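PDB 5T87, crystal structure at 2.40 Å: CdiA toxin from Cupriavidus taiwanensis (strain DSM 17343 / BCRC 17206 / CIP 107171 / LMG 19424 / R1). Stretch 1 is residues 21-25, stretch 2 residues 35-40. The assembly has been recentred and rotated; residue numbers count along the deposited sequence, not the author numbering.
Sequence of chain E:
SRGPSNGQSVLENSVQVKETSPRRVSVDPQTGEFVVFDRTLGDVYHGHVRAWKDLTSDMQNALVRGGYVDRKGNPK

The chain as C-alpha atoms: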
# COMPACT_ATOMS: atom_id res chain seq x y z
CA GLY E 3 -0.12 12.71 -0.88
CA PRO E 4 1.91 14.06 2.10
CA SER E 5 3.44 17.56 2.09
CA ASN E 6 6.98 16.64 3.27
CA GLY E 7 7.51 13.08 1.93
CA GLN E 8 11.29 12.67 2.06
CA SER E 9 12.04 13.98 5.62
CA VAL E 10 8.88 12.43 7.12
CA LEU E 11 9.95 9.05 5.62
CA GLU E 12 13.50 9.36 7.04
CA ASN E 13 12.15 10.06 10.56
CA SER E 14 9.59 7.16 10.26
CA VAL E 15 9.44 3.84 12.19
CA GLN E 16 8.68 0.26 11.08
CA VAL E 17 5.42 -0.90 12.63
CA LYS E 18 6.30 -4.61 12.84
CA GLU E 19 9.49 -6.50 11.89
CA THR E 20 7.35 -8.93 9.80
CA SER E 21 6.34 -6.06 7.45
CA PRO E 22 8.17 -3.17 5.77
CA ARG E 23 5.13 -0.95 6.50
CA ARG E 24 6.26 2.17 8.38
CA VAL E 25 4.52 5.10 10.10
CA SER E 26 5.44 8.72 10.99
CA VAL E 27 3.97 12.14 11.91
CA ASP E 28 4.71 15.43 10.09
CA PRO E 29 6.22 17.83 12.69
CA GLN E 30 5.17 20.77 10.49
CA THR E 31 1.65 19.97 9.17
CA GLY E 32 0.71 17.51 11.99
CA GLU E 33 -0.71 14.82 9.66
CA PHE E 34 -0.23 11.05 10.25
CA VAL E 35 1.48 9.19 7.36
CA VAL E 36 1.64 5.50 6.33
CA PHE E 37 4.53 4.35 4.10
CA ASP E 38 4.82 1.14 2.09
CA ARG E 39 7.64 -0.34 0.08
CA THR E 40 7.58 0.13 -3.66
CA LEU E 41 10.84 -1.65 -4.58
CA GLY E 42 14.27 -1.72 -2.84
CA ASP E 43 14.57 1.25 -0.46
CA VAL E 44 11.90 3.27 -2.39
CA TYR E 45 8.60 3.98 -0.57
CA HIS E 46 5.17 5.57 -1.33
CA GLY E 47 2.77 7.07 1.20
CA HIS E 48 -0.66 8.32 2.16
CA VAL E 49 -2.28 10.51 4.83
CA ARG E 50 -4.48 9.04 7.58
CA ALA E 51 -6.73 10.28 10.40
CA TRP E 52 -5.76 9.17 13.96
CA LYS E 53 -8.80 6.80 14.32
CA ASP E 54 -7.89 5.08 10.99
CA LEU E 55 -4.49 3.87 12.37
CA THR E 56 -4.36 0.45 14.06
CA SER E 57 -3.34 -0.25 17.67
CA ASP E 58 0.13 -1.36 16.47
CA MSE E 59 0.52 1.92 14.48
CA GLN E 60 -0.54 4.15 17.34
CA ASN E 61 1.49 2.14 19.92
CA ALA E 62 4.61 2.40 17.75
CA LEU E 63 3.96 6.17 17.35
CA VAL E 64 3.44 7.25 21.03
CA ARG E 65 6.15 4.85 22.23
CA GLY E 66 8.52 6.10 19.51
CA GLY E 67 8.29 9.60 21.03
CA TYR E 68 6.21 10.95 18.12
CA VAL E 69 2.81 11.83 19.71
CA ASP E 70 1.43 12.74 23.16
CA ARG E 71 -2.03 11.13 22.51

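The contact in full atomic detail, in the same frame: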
# COMPACT_ATOMS: atom_id res chain seq x y z
N SER E 21 6.80 -6.86 8.59
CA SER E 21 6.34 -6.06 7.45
C SER E 21 7.16 -4.79 7.28
O SER E 21 7.40 -4.09 8.25
CB SER E 21 4.88 -5.65 7.64
OG SER E 21 4.51 -4.63 6.73
N PRO E 22 7.49 -4.44 6.02
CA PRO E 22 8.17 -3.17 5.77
C PRO E 22 7.30 -1.92 5.98
O PRO E 22 7.82 -0.82 5.89
CB PRO E 22 8.56 -3.28 4.29
CG PRO E 22 7.50 -4.15 3.69
CD PRO E 22 7.12 -5.12 4.76
N ARG E 23 6.00 -2.08 6.22
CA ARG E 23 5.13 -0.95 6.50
C ARG E 23 5.64 -0.11 7.67
O ARG E 23 5.88 -0.64 8.75
CB ARG E 23 3.71 -1.42 6.80
CG ARG E 23 2.71 -0.30 7.04
CD ARG E 23 1.27 -0.77 6.86
NE ARG E 23 0.74 -0.47 5.53
CZ ARG E 23 -0.54 -0.58 5.17
NH1 ARG E 23 -1.45 -1.01 6.04
NH2 ARG E 23 -0.91 -0.26 3.93
N ARG E 24 5.80 1.20 7.41
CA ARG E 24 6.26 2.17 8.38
C ARG E 24 5.18 3.21 8.64
O ARG E 24 4.19 3.30 7.90
CB ARG E 24 7.50 2.90 7.87
CG ARG E 24 8.59 2.01 7.30
CD ARG E 24 9.84 2.82 6.98
NE ARG E 24 10.57 3.24 8.18
CZ ARG E 24 11.39 2.47 8.91
NH1 ARG E 24 11.99 2.98 9.98
NH2 ARG E 24 11.61 1.20 8.59
N VAL E 25 5.41 4.00 9.69
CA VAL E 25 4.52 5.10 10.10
C VAL E 25 5.31 6.27 10.69
O VAL E 25 6.33 6.07 11.36
CB VAL E 25 3.43 4.61 11.10
CG1 VAL E 25 4.03 4.03 12.37
CG2 VAL E 25 2.45 5.73 11.42
N VAL E 35 1.08 9.73 8.68
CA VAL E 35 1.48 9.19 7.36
C VAL E 35 1.90 7.72 7.41
O VAL E 35 2.74 7.34 8.23
CB VAL E 35 2.65 9.99 6.75
CG1 VAL E 35 2.90 9.55 5.31
CG2 VAL E 35 2.37 11.49 6.81
N VAL E 36 1.32 6.92 6.50
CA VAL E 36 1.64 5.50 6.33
C VAL E 36 2.47 5.32 5.06
O VAL E 36 2.09 5.82 3.98
CB VAL E 36 0.37 4.64 6.21
CG1 VAL E 36 0.72 3.18 5.94
CG2 VAL E 36 -0.51 4.78 7.45
N PHE E 37 3.58 4.60 5.19
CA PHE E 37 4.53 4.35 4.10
C PHE E 37 4.64 2.88 3.80
O PHE E 37 4.76 2.08 4.72
CB PHE E 37 5.91 4.84 4.50
CG PHE E 37 6.02 6.32 4.63
CD1 PHE E 37 6.07 7.12 3.50
CD2 PHE E 37 6.10 6.92 5.89
CE1 PHE E 37 6.18 8.50 3.61
CE2 PHE E 37 6.22 8.30 6.01
CZ PHE E 37 6.25 9.09 4.86
N ASP E 38 4.67 2.53 2.52
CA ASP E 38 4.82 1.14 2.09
C ASP E 38 5.92 1.03 1.06
O ASP E 38 6.18 1.97 0.31
CB ASP E 38 3.52 0.65 1.46
CG ASP E 38 2.35 0.73 2.41
OD1 ASP E 38 2.28 -0.14 3.30
OD2 ASP E 38 1.53 1.67 2.27
N ARG E 39 6.56 -0.13 1.01
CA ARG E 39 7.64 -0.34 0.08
C ARG E 39 7.12 -0.41 -1.35
O ARG E 39 6.11 -1.04 -1.62
CB ARG E 39 8.40 -1.63 0.38
CG ARG E 39 9.77 -1.63 -0.29
CD ARG E 39 10.30 -3.01 -0.48
NE ARG E 39 10.82 -3.54 0.77
CZ ARG E 39 10.77 -4.83 1.15
NH1 ARG E 39 10.20 -5.76 0.38
NH2 ARG E 39 11.29 -5.17 2.32
N THR E 40 7.84 0.25 -2.25
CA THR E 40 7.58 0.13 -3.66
C THR E 40 8.49 -0.99 -4.17
O THR E 40 8.01 -2.05 -4.57
CB THR E 40 7.85 1.48 -4.35
OG1 THR E 40 6.95 2.47 -3.81
CG2 THR E 40 7.69 1.40 -5.87

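The two stretches pair as antiparallel strands, their N-to-C directions 160° apart, and the backbone hydrogen bonding centres on Arg-24 and Phe-37. Arg-24 N donates to Phe-37 O (3.0 Å) and Phe-37 N donates to Arg-24 O (3.1 Å), both nearly linear, so these two residues form a classic hydrogen-bonded pair. Val-25 and Val-36 follow as a non-hydrogen-bonded pair. Two CA-H...O contacts supplement the ladder: Arg-23 CA lies 3.5 Å from Phe-37 O, and Val-25 CA lies 3.4 Å from Val-35 O.

The charged interaction joins Arg-23 and Asp-38. Both CA-to-CB bonds point sideways, yet the side chains converge at their ends, where Arg-23 NE meets Asp-38 OD1 at 2.7 Å in a hydrogen-bonded salt bridge. Arg-23 NH2 adds a weak hydrogen bond to Asp-38 OD1 (3.3 Å). The carboxylate oxygen sits near the guanidinium plane, leaving one face of that group to Val-36, whose CG1 is 3.7 Å from Arg-23 NE. Within the first stretch, Arg-23 N donates to Ser-21 OG (3.0 Å).

Side-chain packing completes the contact. Arg-24 and Phe-37 share one face of the sheet, their CB atoms 4.2 Å apart, while Val-25 and Val-36 occupy the other. Farther along, Pro-22 CB covers one face of the Arg-39 guanidinium, 3.9 Å from Arg-39 NH2.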